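Local coordinates for serine-rich Repeat Adhesion Glycoprotein (Srr1) (Streptococcus agalactiae, PDB 4MBO) that binds fibrinogen as a serine-rich repeat glycoprotein and so probably mediates bacterial adhesion to the host, at residues 202-216 against 296-308. Residues are numbered along the deposited sequence; the frame is centred on the assembly and turned at random.
Sequences FASGLGNLYTIIGSD and VLYSTVSDINQTY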
loop_
_atom_site.group_PDB
_atom_site.type_symbol
_atom_site.label_atom_id
_atom_site.label_comp_id
_atom_site.label_asym_id
_atom_site.label_seq_id
_atom_site.Cartn_x
_atom_site.Cartn_y
_atom_site.Cartn_z
ATOM N N PHE A 202 15.621 24.609 -13.696
ATOM C CA PHE A 202 17.075 24.586 -13.778
ATOM C C PHE A 202 17.451 25.820 -14.591
ATOM O O PHE A 202 16.978 25.987 -15.720
ATOM C CB PHE A 202 17.666 23.390 -14.555
ATOM C CG PHE A 202 17.665 22.078 -13.832
ATOM C CD1 PHE A 202 17.493 21.978 -12.461
ATOM C CD2 PHE A 202 17.975 20.920 -14.534
ATOM C CE1 PHE A 202 17.549 20.758 -11.824
ATOM C CE2 PHE A 202 18.076 19.691 -13.894
ATOM C CZ PHE A 202 17.840 19.605 -12.530
ATOM N N ALA A 203 18.295 26.667 -14.029
ATOM C CA ALA A 203 18.750 27.886 -14.719
ATOM C C ALA A 203 19.550 27.572 -15.966
ATOM O O ALA A 203 20.074 26.455 -16.114
ATOM C CB ALA A 203 19.595 28.729 -13.768
ATOM N N SER A 204 19.626 28.548 -16.876
ATOM C CA SER A 204 20.424 28.427 -18.107
ATOM C C SER A 204 21.817 27.910 -17.775
ATOM O O SER A 204 22.438 28.367 -16.818
ATOM C CB SER A 204 20.557 29.781 -18.798
ATOM O OG SER A 204 19.290 30.307 -19.099
ATOM N N GLY A 205 22.290 26.938 -18.559
ATOM C CA GLY A 205 23.607 26.325 -18.348
ATOM C C GLY A 205 23.569 25.006 -17.602
ATOM O O GLY A 205 24.561 24.245 -17.595
ATOM N N LEU A 206 22.436 24.717 -16.963
ATOM C CA LEU A 206 22.277 23.483 -16.194
ATOM C C LEU A 206 21.506 22.383 -16.927
ATOM O O LEU A 206 21.315 21.292 -16.393
ATOM C CB LEU A 206 21.615 23.770 -14.855
ATOM C CG LEU A 206 22.484 24.440 -13.799
ATOM C CD1 LEU A 206 22.930 25.831 -14.229
ATOM C CD2 LEU A 206 21.730 24.494 -12.483
ATOM N N GLY A 207 21.080 22.658 -18.154
ATOM C CA GLY A 207 20.373 21.659 -18.947
ATOM C C GLY A 207 18.907 21.406 -18.608
ATOM O O GLY A 207 18.254 22.190 -17.889
ATOM N N ASN A 208 18.362 20.352 -19.208
ATOM C CA ASN A 208 16.969 20.007 -18.964
ATOM C C ASN A 208 16.778 19.308 -17.621
ATOM O O ASN A 208 17.722 18.750 -17.037
ATOM C CB ASN A 208 16.447 19.034 -20.036
ATOM C CG ASN A 208 16.195 19.673 -21.384
ATOM O OD1 ASN A 208 16.252 20.891 -21.542
ATOM N ND2 ASN A 208 15.869 18.843 -22.357
ATOM N N LEU A 209 15.525 19.279 -17.191
ATOM C CA LEU A 209 15.109 18.454 -16.063
ATOM C C LEU A 209 14.977 16.993 -16.574
ATOM O O LEU A 209 14.435 16.748 -17.654
ATOM C CB LEU A 209 13.773 18.931 -15.539
ATOM C CG LEU A 209 13.776 20.307 -14.869
ATOM C CD1 LEU A 209 12.351 20.895 -14.916
ATOM C CD2 LEU A 209 14.307 20.210 -13.450
ATOM N N TYR A 210 15.509 16.069 -15.793
ATOM C CA TYR A 210 15.442 14.629 -16.045
ATOM C C TYR A 210 14.939 13.908 -14.799
ATOM O O TYR A 210 15.029 14.411 -13.677
ATOM C CB TYR A 210 16.810 14.018 -16.395
ATOM C CG TYR A 210 17.449 14.441 -17.664
ATOM C CD1 TYR A 210 18.150 15.646 -17.733
ATOM C CD2 TYR A 210 17.439 13.630 -18.802
ATOM C CE1 TYR A 210 18.771 16.046 -18.896
ATOM C CE2 TYR A 210 18.045 14.046 -19.983
ATOM C CZ TYR A 210 18.720 15.248 -20.014
ATOM O OH TYR A 210 19.364 15.705 -21.145
ATOM N N THR A 211 14.364 12.733 -15.027
ATOM C CA THR A 211 14.059 11.788 -13.944
ATOM C C THR A 211 14.832 10.501 -14.190
ATOM O O THR A 211 14.748 9.916 -15.258
ATOM C CB THR A 211 12.575 11.522 -13.772
ATOM O OG1 THR A 211 11.986 12.648 -13.137
ATOM C CG2 THR A 211 12.324 10.270 -12.937
ATOM N N ILE A 212 15.670 10.133 -13.208
ATOM C CA ILE A 212 16.413 8.912 -13.240
ATOM C C ILE A 212 15.796 7.991 -12.168
ATOM O O ILE A 212 15.528 8.406 -11.024
ATOM C CB ILE A 212 17.889 9.094 -12.860
ATOM C CG1 ILE A 212 18.561 10.268 -13.607
ATOM C CG2 ILE A 212 18.625 7.772 -13.049
ATOM C CD1 ILE A 212 18.354 10.275 -15.070
ATOM N N ILE A 213 15.570 6.744 -12.560
ATOM C CA ILE A 213 15.073 5.701 -11.656
ATOM C C ILE A 213 16.144 4.624 -11.670
ATOM O O ILE A 213 16.546 4.131 -12.740
ATOM C CB ILE A 213 13.727 5.163 -12.124
ATOM C CG1 ILE A 213 12.672 6.290 -11.967
ATOM C CG2 ILE A 213 13.333 3.920 -11.327
ATOM C CD1 ILE A 213 11.420 6.089 -12.766
ATOM N N GLY A 214 16.639 4.256 -10.495
ATOM C CA GLY A 214 17.700 3.258 -10.425
ATOM C C GLY A 214 17.725 2.622 -9.057
ATOM O O GLY A 214 16.734 2.710 -8.332
ATOM N N SER A 215 18.832 1.953 -8.733
ATOM C CA SER A 215 18.957 1.340 -7.395
ATOM C C SER A 215 20.349 1.597 -6.834
ATOM O O SER A 215 21.326 1.730 -7.579
ATOM C CB SER A 215 18.580 -0.138 -7.414
ATOM O OG SER A 215 19.325 -0.872 -8.359
ATOM N N ASP A 216 20.414 1.689 -5.505
ATOM C CA ASP A 216 21.661 1.994 -4.806
ATOM C C ASP A 216 22.479 0.728 -4.547
ATOM O O ASP A 216 23.403 0.421 -5.306
ATOM C CB ASP A 216 21.351 2.744 -3.496
ATOM C CG ASP A 216 20.734 4.133 -3.741
ATOM O OD1 ASP A 216 21.360 4.943 -4.477
ATOM O OD2 ASP A 216 19.648 4.429 -3.168
ATOM N N VAL A 296 16.800 -1.411 -2.895
ATOM C CA VAL A 296 16.273 -0.090 -2.684
ATOM C C VAL A 296 16.282 0.655 -4.015
ATOM O O VAL A 296 17.312 0.816 -4.625
ATOM C CB VAL A 296 17.156 0.698 -1.705
ATOM C CG1 VAL A 296 16.560 2.075 -1.454
ATOM C CG2 VAL A 296 17.335 -0.074 -0.390
ATOM N N LEU A 297 15.122 1.117 -4.441
ATOM C CA LEU A 297 15.048 1.889 -5.669
ATOM C C LEU A 297 15.062 3.356 -5.297
ATOM O O LEU A 297 14.648 3.734 -4.200
ATOM C CB LEU A 297 13.739 1.599 -6.375
ATOM C CG LEU A 297 13.655 0.202 -7.026
ATOM C CD1 LEU A 297 12.185 -0.202 -7.207
ATOM C CD2 LEU A 297 14.451 0.192 -8.332
ATOM N N TYR A 298 15.489 4.181 -6.233
ATOM C CA TYR A 298 15.445 5.621 -6.046
ATOM C C TYR A 298 14.958 6.272 -7.318
ATOM O O TYR A 298 14.988 5.684 -8.418
ATOM C CB TYR A 298 16.798 6.220 -5.718
ATOM C CG TYR A 298 17.824 6.144 -6.835
ATOM C CD1 TYR A 298 17.844 7.094 -7.840
ATOM C CD2 TYR A 298 18.789 5.134 -6.875
ATOM C CE1 TYR A 298 18.773 7.052 -8.872
ATOM C CE2 TYR A 298 19.736 5.085 -7.897
ATOM C CZ TYR A 298 19.736 6.039 -8.893
ATOM O OH TYR A 298 20.657 6.013 -9.954
ATOM N N SER A 299 14.461 7.489 -7.146
ATOM C CA SER A 299 14.030 8.348 -8.265
ATOM C C SER A 299 14.543 9.743 -8.070
ATOM O O SER A 299 14.661 10.224 -6.937
ATOM C CB SER A 299 12.495 8.438 -8.321
ATOM O OG SER A 299 11.926 7.167 -8.495
ATOM N N THR A 300 14.776 10.442 -9.178
ATOM C CA THR A 300 15.226 11.813 -9.085
ATOM C C THR A 300 14.425 12.761 -9.958
ATOM O O THR A 300 13.696 12.343 -10.835
ATOM C CB THR A 300 16.682 11.983 -9.593
ATOM O OG1 THR A 300 16.714 11.892 -11.028
ATOM C CG2 THR A 300 17.640 10.996 -8.973
ATOM N N VAL A 301 14.635 14.051 -9.696
ATOM C CA VAL A 301 14.353 15.100 -10.645
ATOM C C VAL A 301 15.725 15.817 -10.614
ATOM O O VAL A 301 16.070 16.475 -9.595
ATOM C CB VAL A 301 13.209 16.024 -10.267
ATOM C CG1 VAL A 301 13.158 17.182 -11.244
ATOM C CG2 VAL A 301 11.902 15.282 -10.300
ATOM N N SER A 302 16.527 15.631 -11.662
ATOM C CA SER A 302 17.929 16.063 -11.609
ATOM C C SER A 302 18.490 16.214 -12.984
ATOM O O SER A 302 17.788 16.048 -13.964
ATOM C CB SER A 302 18.772 14.960 -10.907
ATOM O OG SER A 302 18.790 13.715 -11.674
ATOM N N ASP A 303 19.774 16.548 -13.045
ATOM C CA ASP A 303 20.489 16.472 -14.299
ATOM C C ASP A 303 20.779 14.976 -14.570
ATOM O O ASP A 303 20.550 14.102 -13.702
ATOM C CB ASP A 303 21.785 17.272 -14.216
ATOM C CG ASP A 303 22.730 16.717 -13.191
ATOM O OD1 ASP A 303 22.326 16.484 -12.055
ATOM O OD2 ASP A 303 23.920 16.521 -13.541
ATOM N N ILE A 304 21.252 14.670 -15.771
ATOM C CA ILE A 304 21.451 13.286 -16.155
ATOM C C ILE A 304 22.498 12.579 -15.282
ATOM O O ILE A 304 22.411 11.374 -15.098
ATOM C CB ILE A 304 21.767 13.215 -17.649
ATOM C CG1 ILE A 304 21.377 11.855 -18.205
ATOM C CG2 ILE A 304 23.219 13.599 -17.916
ATOM C CD1 ILE A 304 21.411 11.746 -19.708
ATOM N N ASN A 305 23.433 13.361 -14.709
ATOM C CA ASN A 305 24.544 12.885 -13.863
ATOM C C ASN A 305 24.189 12.860 -12.354
ATOM O O ASN A 305 25.003 12.481 -11.543
ATOM C CB ASN A 305 25.804 13.782 -14.081
ATOM C CG ASN A 305 26.428 13.642 -15.480
ATOM O OD1 ASN A 305 26.896 12.582 -15.858
ATOM N ND2 ASN A 305 26.483 14.744 -16.221
ATOM N N GLN A 306 22.971 13.251 -11.994
ATOM C CA GLN A 306 22.510 13.253 -10.586
ATOM C C GLN A 306 23.439 14.055 -9.698
ATOM O O GLN A 306 23.860 13.604 -8.633
ATOM C CB GLN A 306 22.397 11.834 -10.044
ATOM C CG GLN A 306 21.585 10.915 -10.903
ATOM C CD GLN A 306 21.380 9.584 -10.216
ATOM O OE1 GLN A 306 21.026 9.528 -9.030
ATOM N NE2 GLN A 306 21.566 8.540 -10.945
ATOM N N THR A 307 23.784 15.233 -10.198
ATOM C CA THR A 307 24.645 16.154 -9.549
ATOM C C THR A 307 23.887 17.220 -8.730
ATOM O O THR A 307 24.414 17.768 -7.763
ATOM C CB THR A 307 25.498 16.838 -10.634
ATOM O OG1 THR A 307 26.155 15.815 -11.403
ATOM C CG2 THR A 307 26.514 17.747 -10.008
ATOM N N TYR A 308 22.713 17.582 -9.210
ATOM C CA TYR A 308 21.863 18.571 -8.536
ATOM C C TYR A 308 20.397 18.222 -8.782
ATOM O O TYR A 308 20.061 17.542 -9.764
ATOM C CB TYR A 308 22.184 20.028 -8.957
ATOM C CG TYR A 308 22.409 20.209 -10.451
ATOM C CD1 TYR A 308 21.355 20.414 -11.316
ATOM C CD2 TYR A 308 23.688 20.166 -10.975
ATOM C CE1 TYR A 308 21.565 20.571 -12.668
ATOM C CE2 TYR A 308 23.932 20.327 -12.324
ATOM C CZ TYR A 308 22.867 20.527 -13.174
ATOM O OH TYR A 308 23.087 20.737 -14.533
HETATM O O HOH W 1 22.226 3.973 -10.078
#
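The Phe202 ring has Leu209 CD2 over one face, and Tyr308 turns its edge to the other, planes at 75° and Phe202 CE2 3.8 Å from Tyr308 CE1. This core closes one end of an antiparallel strand pair, 210-215 with 296-302, within a β-sheet of the adhesin's C-terminal domain; strands 269-272 and 309-316 flank it. Further along, Gly214 CA makes a CH-pi contact over the Tyr298 ring, 4.0 Å from its centroid. Chi1 of 67° puts that ring over the glycine backbone, and Lys311 adds a cation-pi contact. Ile304 CB makes another CH-pi contact, almost on the normal of the Tyr210 ring, 4.2 Å from its centroid. Tyr210/Ser302 and Gly214/Tyr298 each exchange both backbone bonds. Between them Thr300 N still donates to Ile212 O, but Ile212 N donates to Thr300 OG1 at 3.0 Å; OG1 in turn donates a hydrogen bond to Ser302 OG, which donates to Asp303 O. Thr300 O instead accepts from Thr211 OG1, in the carbonyl plane, at 2.9 Å. At the polar edge, Gln306 NE2 donates to Tyr298 OH, which also meets a water, while Tyr308 OH donates to Leu206 O at 2.6 Å, tilted 22° from the carbonyl plane.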